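Local coordinates for tripeptidase (Staphylococcus aureus subsp. aureus, PDB 3RZA), which is probably a metal-dependent tripeptidase of the M20 family, with zinc and calcium ions bound in the crystal, at residues Leu134-Glu139 against Asn378-Gln383; Gln142-Gln147 against Gln383-Ile388. One frame throughout, in Å; residues are numbered along the deposited sequence. Where two conformers were deposited one is given.

Contact 1 (Leu134-Glu139 against Asn378-Gln383)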
loop_
_atom_site.group_PDB
_atom_site.type_symbol
_atom_site.label_atom_id
_atom_site.label_comp_id
_atom_site.label_asym_id
_atom_site.label_seq_id
_atom_site.Cartn_x
_atom_site.Cartn_y
_atom_site.Cartn_z
ATOM N N LEU A 134 29.686 -20.780 12.541
ATOM C CA LEU A 134 29.662 -22.245 12.592
ATOM C C LEU A 134 30.983 -22.860 12.153
ATOM O O LEU A 134 31.439 -23.819 12.763
ATOM C CB LEU A 134 28.523 -22.807 11.727
ATOM C CG LEU A 134 27.106 -22.508 12.213
ATOM C CD1 LEU A 134 26.093 -22.997 11.194
ATOM C CD2 LEU A 134 26.834 -23.134 13.558
ATOM N N ALA A 135 31.579 -22.311 11.090
ATOM C CA ALA A 135 32.825 -22.815 10.558
ATOM C C ALA A 135 33.952 -22.645 11.582
ATOM O O ALA A 135 34.677 -23.618 11.894
ATOM C CB ALA A 135 33.163 -22.101 9.241
ATOM N N ALA A 136 34.040 -21.431 12.135
ATOM C CA ALA A 136 34.944 -21.111 13.245
ATOM C C ALA A 136 34.832 -22.104 14.411
ATOM O O ALA A 136 35.851 -22.648 14.881
ATOM C CB ALA A 136 34.706 -19.661 13.727
HETATM N N MSE A 137 33.604 -22.383 14.837
HETATM C CA MSE A 137 33.372 -23.402 15.876
HETATM C C MSE A 137 33.914 -24.795 15.497
HETATM O O MSE A 137 34.630 -25.428 16.287
HETATM C CB MSE A 137 31.884 -23.550 16.166
HETATM C CG MSE A 137 31.216 -22.416 16.911
HETATM SE SE MSE A 137 29.305 -22.744 16.890
HETATM C CE MSE A 137 28.877 -21.225 17.896
ATOM N N LEU A 138 33.576 -25.264 14.294
ATOM C CA LEU A 138 33.957 -26.627 13.867
ATOM C C LEU A 138 35.478 -26.785 13.759
ATOM O O LEU A 138 36.031 -27.770 14.233
ATOM C CB LEU A 138 33.271 -27.000 12.541
ATOM C CG LEU A 138 31.734 -27.132 12.634
ATOM C CD1 LEU A 138 31.066 -27.038 11.263
ATOM C CD2 LEU A 138 31.353 -28.406 13.302
ATOM N N GLU A 139 36.136 -25.795 13.161
ATOM C CA GLU A 139 37.587 -25.771 13.067
ATOM C C GLU A 139 38.250 -25.776 14.443
ATOM O O GLU A 139 39.175 -26.541 14.666
ATOM C CB GLU A 139 38.055 -24.532 12.266
ATOM C CG GLU A 139 39.586 -24.312 12.210
ATOM C CD GLU A 139 40.340 -25.476 11.571
ATOM O OE1 GLU A 139 39.763 -26.180 10.700
ATOM O OE2 GLU A 139 41.516 -25.681 11.925
ATOM N N ASN A 378 39.879 -16.371 9.519
ATOM C CA ASN A 378 41.082 -16.886 10.221
ATOM C C ASN A 378 41.217 -16.322 11.633
ATOM O O ASN A 378 41.376 -17.077 12.592
ATOM C CB ASN A 378 42.351 -16.585 9.409
ATOM C CG ASN A 378 42.393 -17.322 8.067
ATOM O OD1 ASN A 378 41.736 -18.360 7.886
ATOM N ND2 ASN A 378 43.167 -16.774 7.105
ATOM N N LEU A 379 41.117 -14.997 11.761
ATOM C CA LEU A 379 41.187 -14.342 13.080
ATOM C C LEU A 379 40.074 -14.756 14.043
ATOM O O LEU A 379 40.331 -14.858 15.247
ATOM C CB LEU A 379 41.212 -12.786 12.946
ATOM C CG LEU A 379 42.505 -12.171 12.380
ATOM C CD1 LEU A 379 42.263 -10.701 12.070
ATOM C CD2 LEU A 379 43.726 -12.341 13.339
ATOM N N LEU A 380 38.855 -14.968 13.531
ATOM C CA LEU A 380 37.702 -15.361 14.374
ATOM C C LEU A 380 37.880 -16.751 14.967
ATOM O O LEU A 380 37.622 -16.951 16.148
ATOM C CB LEU A 380 36.375 -15.326 13.586
ATOM C CG LEU A 380 35.060 -15.674 14.336
ATOM C CD1 LEU A 380 34.773 -14.646 15.470
ATOM C CD2 LEU A 380 33.860 -15.792 13.344
ATOM N N ALA A 381 38.239 -17.718 14.116
ATOM C CA ALA A 381 38.608 -19.070 14.571
ATOM C C ALA A 381 39.768 -19.046 15.582
ATOM O O ALA A 381 39.702 -19.710 16.623
ATOM C CB ALA A 381 38.960 -19.958 13.371
ATOM N N SER A 382 40.793 -18.240 15.310
ATOM C CA SER A 382 41.900 -18.052 16.277
ATOM C C SER A 382 41.420 -17.414 17.589
ATOM O O SER A 382 41.881 -17.814 18.659
ATOM C CB SER A 382 43.013 -17.222 15.657
ATOM O OG SER A 382 43.504 -17.888 14.514
ATOM N N GLN A 383 40.460 -16.467 17.499
ATOM C CA GLN A 383 39.909 -15.808 18.691
ATOM C C GLN A 383 39.070 -16.754 19.545
ATOM O O GLN A 383 39.243 -16.788 20.739
ATOM C CB GLN A 383 39.064 -14.592 18.343
ATOM C CG GLN A 383 38.846 -13.655 19.554
ATOM C CD GLN A 383 37.772 -12.637 19.358
ATOM O OE1 GLN A 383 37.041 -12.639 18.347
ATOM N NE2 GLN A 383 37.646 -11.739 20.343
#
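Ala136 and Ala381 bring two helices almost backbone to backbone: their CA atoms lie 4.4 Å apart, and each residue directs its methyl group at the other helix. Ala136 CB rests 4.0 Å from Ala381 CA, against the main chain itself, while Ala381 CB lies 4.2 Å from Ala136 CA. The two methyls pass beside one another, Ala136 CB to Ala381 CB 4.3 Å, each set against the backbone of the opposite helix. Leu380 closes one flank. Its CB does not aim at the partner helix, but with CG anti to the backbone N (chi1 -178°) the branch reaches back across, and both its CG and CD2 touch the methyl of Ala136. That methyl thus has the leucine branch on one flank and the Ala381 backbone at roughly a right angle to it. The contact is purely van der Waals, and the small residues on both sides are what permit so short a separation. Helix 128-147 and helix 374-393, 239 residues apart at the nearest ends of these segments, pack here as neighbouring helices over the mixed sheet of the alpha/beta catalytic domain expected of an M20 peptidase. Met137, present as selenomethionine, points away from Asn378-Gln383 and lies on Leu95 and Ser97 of strand 93-98 and on strand 154-159, fastening its helix to the sheet. Helix 23-34 covers another side, with Leu26 against Ala381 and Leu33 against Leu134. Glu139 is buried beside the apolar patch, its carboxylate engaged through OE2 by a salt bridge to Arg25 and by the backbone N of Asn22. The zinc ion is about 11 Å from the Leu380 side chain.

Contact 2 (Gln142-Gln147 against Gln383-Ile388); sequences QVIKEQ and QVLEII
Val143 meets Leu385 through one branch on each side, CG1 of the valine lying 4.0 Å from CD2 of the leucine, and the two side chains cross at about a right angle. Ile144, one residue on, makes the broader contact. Its CG1 lies 4.1 Å from the other methyl of Leu385, CD1, as the two side chains run past each other in opposite directions; the fork of Leu385 thus divides its methyls between Val143 and Ile144. Beyond CG1 the isoleucine extends, with CG1 anti to the carbonyl carbon (chi1 -72°) and chi2 at 165°, so that CD1 ends on Ile388. There the two terminal methyls meet, Ile144 CD1 to Ile388 CD1 3.7 Å, with Ile388 CG2 slightly farther off. Along the outer face of the same turn, Lys145 NZ hydrogen-bonds to Ala56 O, and Glu146 forms a salt bridge with Arg25. This is packing of adjoining helices, 128-147 and 374-393, on one face of the alpha/beta domain's mixed sheet. The segments diverge by 57° with axes 11.5 Å apart at closest approach, a gap spanned by the valine, leucine and isoleucine side chains. Leu93 of strand 93-98 packs against Ile388, carrying this apolar layer down to the sheet. All four residues meeting across the pair are buried and aliphatic, which implies cohesion by dispersion and exclusion of water, with fit set by branch shape.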
loop_
_atom_site.group_PDB
_atom_site.type_symbol
_atom_site.label_atom_id
_atom_site.label_comp_id
_atom_site.label_asym_id
_atom_site.label_seq_id
_atom_site.Cartn_x
_atom_site.Cartn_y
_atom_site.Cartn_z
ATOM N N GLN A 142 38.081 -29.147 15.992
ATOM C CA GLN A 142 39.028 -30.040 15.320
ATOM C C GLN A 142 40.484 -29.784 15.747
ATOM O O GLN A 142 41.232 -30.718 15.887
ATOM C CB GLN A 142 38.883 -29.962 13.791
ATOM C CG GLN A 142 39.519 -31.146 13.065
ATOM C CD GLN A 142 38.829 -31.484 11.735
ATOM O OE1 GLN A 142 37.779 -30.934 11.400
ATOM N NE2 GLN A 142 39.435 -32.386 10.976
ATOM N N VAL A 143 40.866 -28.513 15.971
ATOM C CA VAL A 143 42.211 -28.170 16.516
ATOM C C VAL A 143 42.389 -28.664 17.963
ATOM O O VAL A 143 43.444 -29.168 18.326
ATOM C CB VAL A 143 42.492 -26.629 16.460
ATOM C CG1 VAL A 143 43.786 -26.257 17.216
ATOM C CG2 VAL A 143 42.578 -26.148 15.025
ATOM N N ILE A 144 41.364 -28.480 18.790
ATOM C CA ILE A 144 41.373 -28.988 20.177
ATOM C C ILE A 144 41.547 -30.523 20.235
ATOM O O ILE A 144 42.422 -31.027 20.975
ATOM C CB ILE A 144 40.103 -28.552 20.950
ATOM C CG1 ILE A 144 40.173 -27.050 21.256
ATOM C CG2 ILE A 144 39.951 -29.361 22.258
ATOM C CD1 ILE A 144 38.838 -26.420 21.697
ATOM N N LYS A 145 40.765 -31.230 19.418
ATOM C CA LYS A 145 40.869 -32.684 19.277
ATOM C C LYS A 145 42.269 -33.127 18.848
ATOM O O LYS A 145 42.917 -33.897 19.543
ATOM C CB LYS A 145 39.830 -33.198 18.266
ATOM C CG LYS A 145 39.747 -34.726 18.158
ATOM C CD LYS A 145 38.502 -35.173 17.389
ATOM C CE LYS A 145 38.442 -36.703 17.254
ATOM N NZ LYS A 145 37.654 -37.133 16.079
ATOM N N GLU A 146 42.747 -32.594 17.733
ATOM C CA GLU A 146 43.976 -33.103 17.112
ATOM C C GLU A 146 45.270 -32.682 17.841
ATOM O O GLU A 146 46.285 -33.375 17.720
ATOM C CB GLU A 146 44.015 -32.723 15.621
ATOM C CG GLU A 146 44.532 -31.305 15.305
ATOM C CD GLU A 146 44.174 -30.827 13.897
ATOM O OE1 GLU A 146 43.686 -31.641 13.071
ATOM O OE2 GLU A 146 44.376 -29.622 13.607
ATOM N N GLN A 147 45.228 -31.558 18.574
ATOM C CA GLN A 147 46.355 -31.101 19.406
ATOM C C GLN A 147 46.242 -31.399 20.915
ATOM O O GLN A 147 47.215 -31.181 21.631
ATOM C CB GLN A 147 46.600 -29.610 19.187
ATOM C CG GLN A 147 46.888 -29.261 17.724
ATOM C CD GLN A 147 47.892 -28.135 17.566
ATOM O OE1 GLN A 147 47.564 -27.087 17.021
ATOM N NE2 GLN A 147 49.131 -28.353 18.028
ATOM N N GLN A 383 40.460 -16.467 17.499
ATOM C CA GLN A 383 39.909 -15.808 18.691
ATOM C C GLN A 383 39.070 -16.754 19.545
ATOM O O GLN A 383 39.243 -16.788 20.739
ATOM C CB GLN A 383 39.064 -14.592 18.343
ATOM C CG GLN A 383 38.846 -13.655 19.554
ATOM C CD GLN A 383 37.772 -12.637 19.358
ATOM O OE1 GLN A 383 37.041 -12.639 18.347
ATOM N NE2 GLN A 383 37.646 -11.739 20.343
ATOM N N VAL A 384 38.160 -17.498 18.931
ATOM C CA VAL A 384 37.372 -18.502 19.666
ATOM C C VAL A 384 38.304 -19.519 20.381
ATOM O O VAL A 384 38.059 -19.861 21.555
ATOM C CB VAL A 384 36.386 -19.262 18.764
ATOM C CG1 VAL A 384 35.635 -20.320 19.568
ATOM C CG2 VAL A 384 35.387 -18.294 18.069
ATOM N N LEU A 385 39.371 -19.965 19.692
ATOM C CA LEU A 385 40.363 -20.849 20.308
ATOM C C LEU A 385 41.059 -20.178 21.523
ATOM O O LEU A 385 41.274 -20.821 22.546
ATOM C CB LEU A 385 41.416 -21.310 19.282
ATOM C CG LEU A 385 42.556 -22.186 19.843
ATOM C CD1 LEU A 385 41.972 -23.437 20.541
ATOM C CD2 LEU A 385 43.518 -22.555 18.756
ATOM N N GLU A 386 41.421 -18.902 21.373
ATOM C CA GLU A 386 42.105 -18.164 22.421
ATOM C C GLU A 386 41.211 -17.978 23.647
ATOM O O GLU A 386 41.681 -18.132 24.774
ATOM C CB GLU A 386 42.569 -16.817 21.883
ATOM C CG GLU A 386 43.520 -16.064 22.764
ATOM C CD GLU A 386 44.862 -16.753 22.971
ATOM O OE1 GLU A 386 45.290 -17.564 22.121
ATOM O OE2 GLU A 386 45.490 -16.466 23.997
ATOM N N ILE A 387 39.927 -17.693 23.416
ATOM C CA ILE A 387 38.922 -17.567 24.504
ATOM C C ILE A 387 38.784 -18.857 25.316
ATOM O O ILE A 387 38.741 -18.808 26.540
ATOM C CB ILE A 387 37.515 -17.144 23.941
ATOM C CG1 ILE A 387 37.544 -15.684 23.495
ATOM C CG2 ILE A 387 36.397 -17.391 24.984
ATOM C CD1 ILE A 387 36.321 -15.230 22.724
ATOM N N ILE A 388 38.724 -20.000 24.628
ATOM C CA ILE A 388 38.708 -21.316 25.294
ATOM C C ILE A 388 39.978 -21.547 26.147
ATOM O O ILE A 388 39.875 -22.066 27.279
ATOM C CB ILE A 388 38.525 -22.480 24.279
ATOM C CG1 ILE A 388 37.088 -22.512 23.766
ATOM C CG2 ILE A 388 38.862 -23.838 24.905
ATOM C CD1 ILE A 388 36.904 -23.407 22.524
#

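Both contacts join helix 128-147 to helix 374-393, with centres about 9 Å apart, and in both the touching residues are buried and apolar. They differ in how the gap is filled. At contact 1 alanines let the backbones come close; at contact 2, farther along both helices toward their C-terminal ends, Ile144 CA and Leu385 CA, the closest pair, are 8.2 Å apart and larger valine, leucine and isoleucine side chains bridge the wider space. Contact 2 also lies farther from the chain's centre, its own centre about 25 Å away against 19 Å for contact 1, and exposed residues flank it on helix 128-147. Arg25 serves both neighbourhoods, pairing with Glu139 and with Glu146.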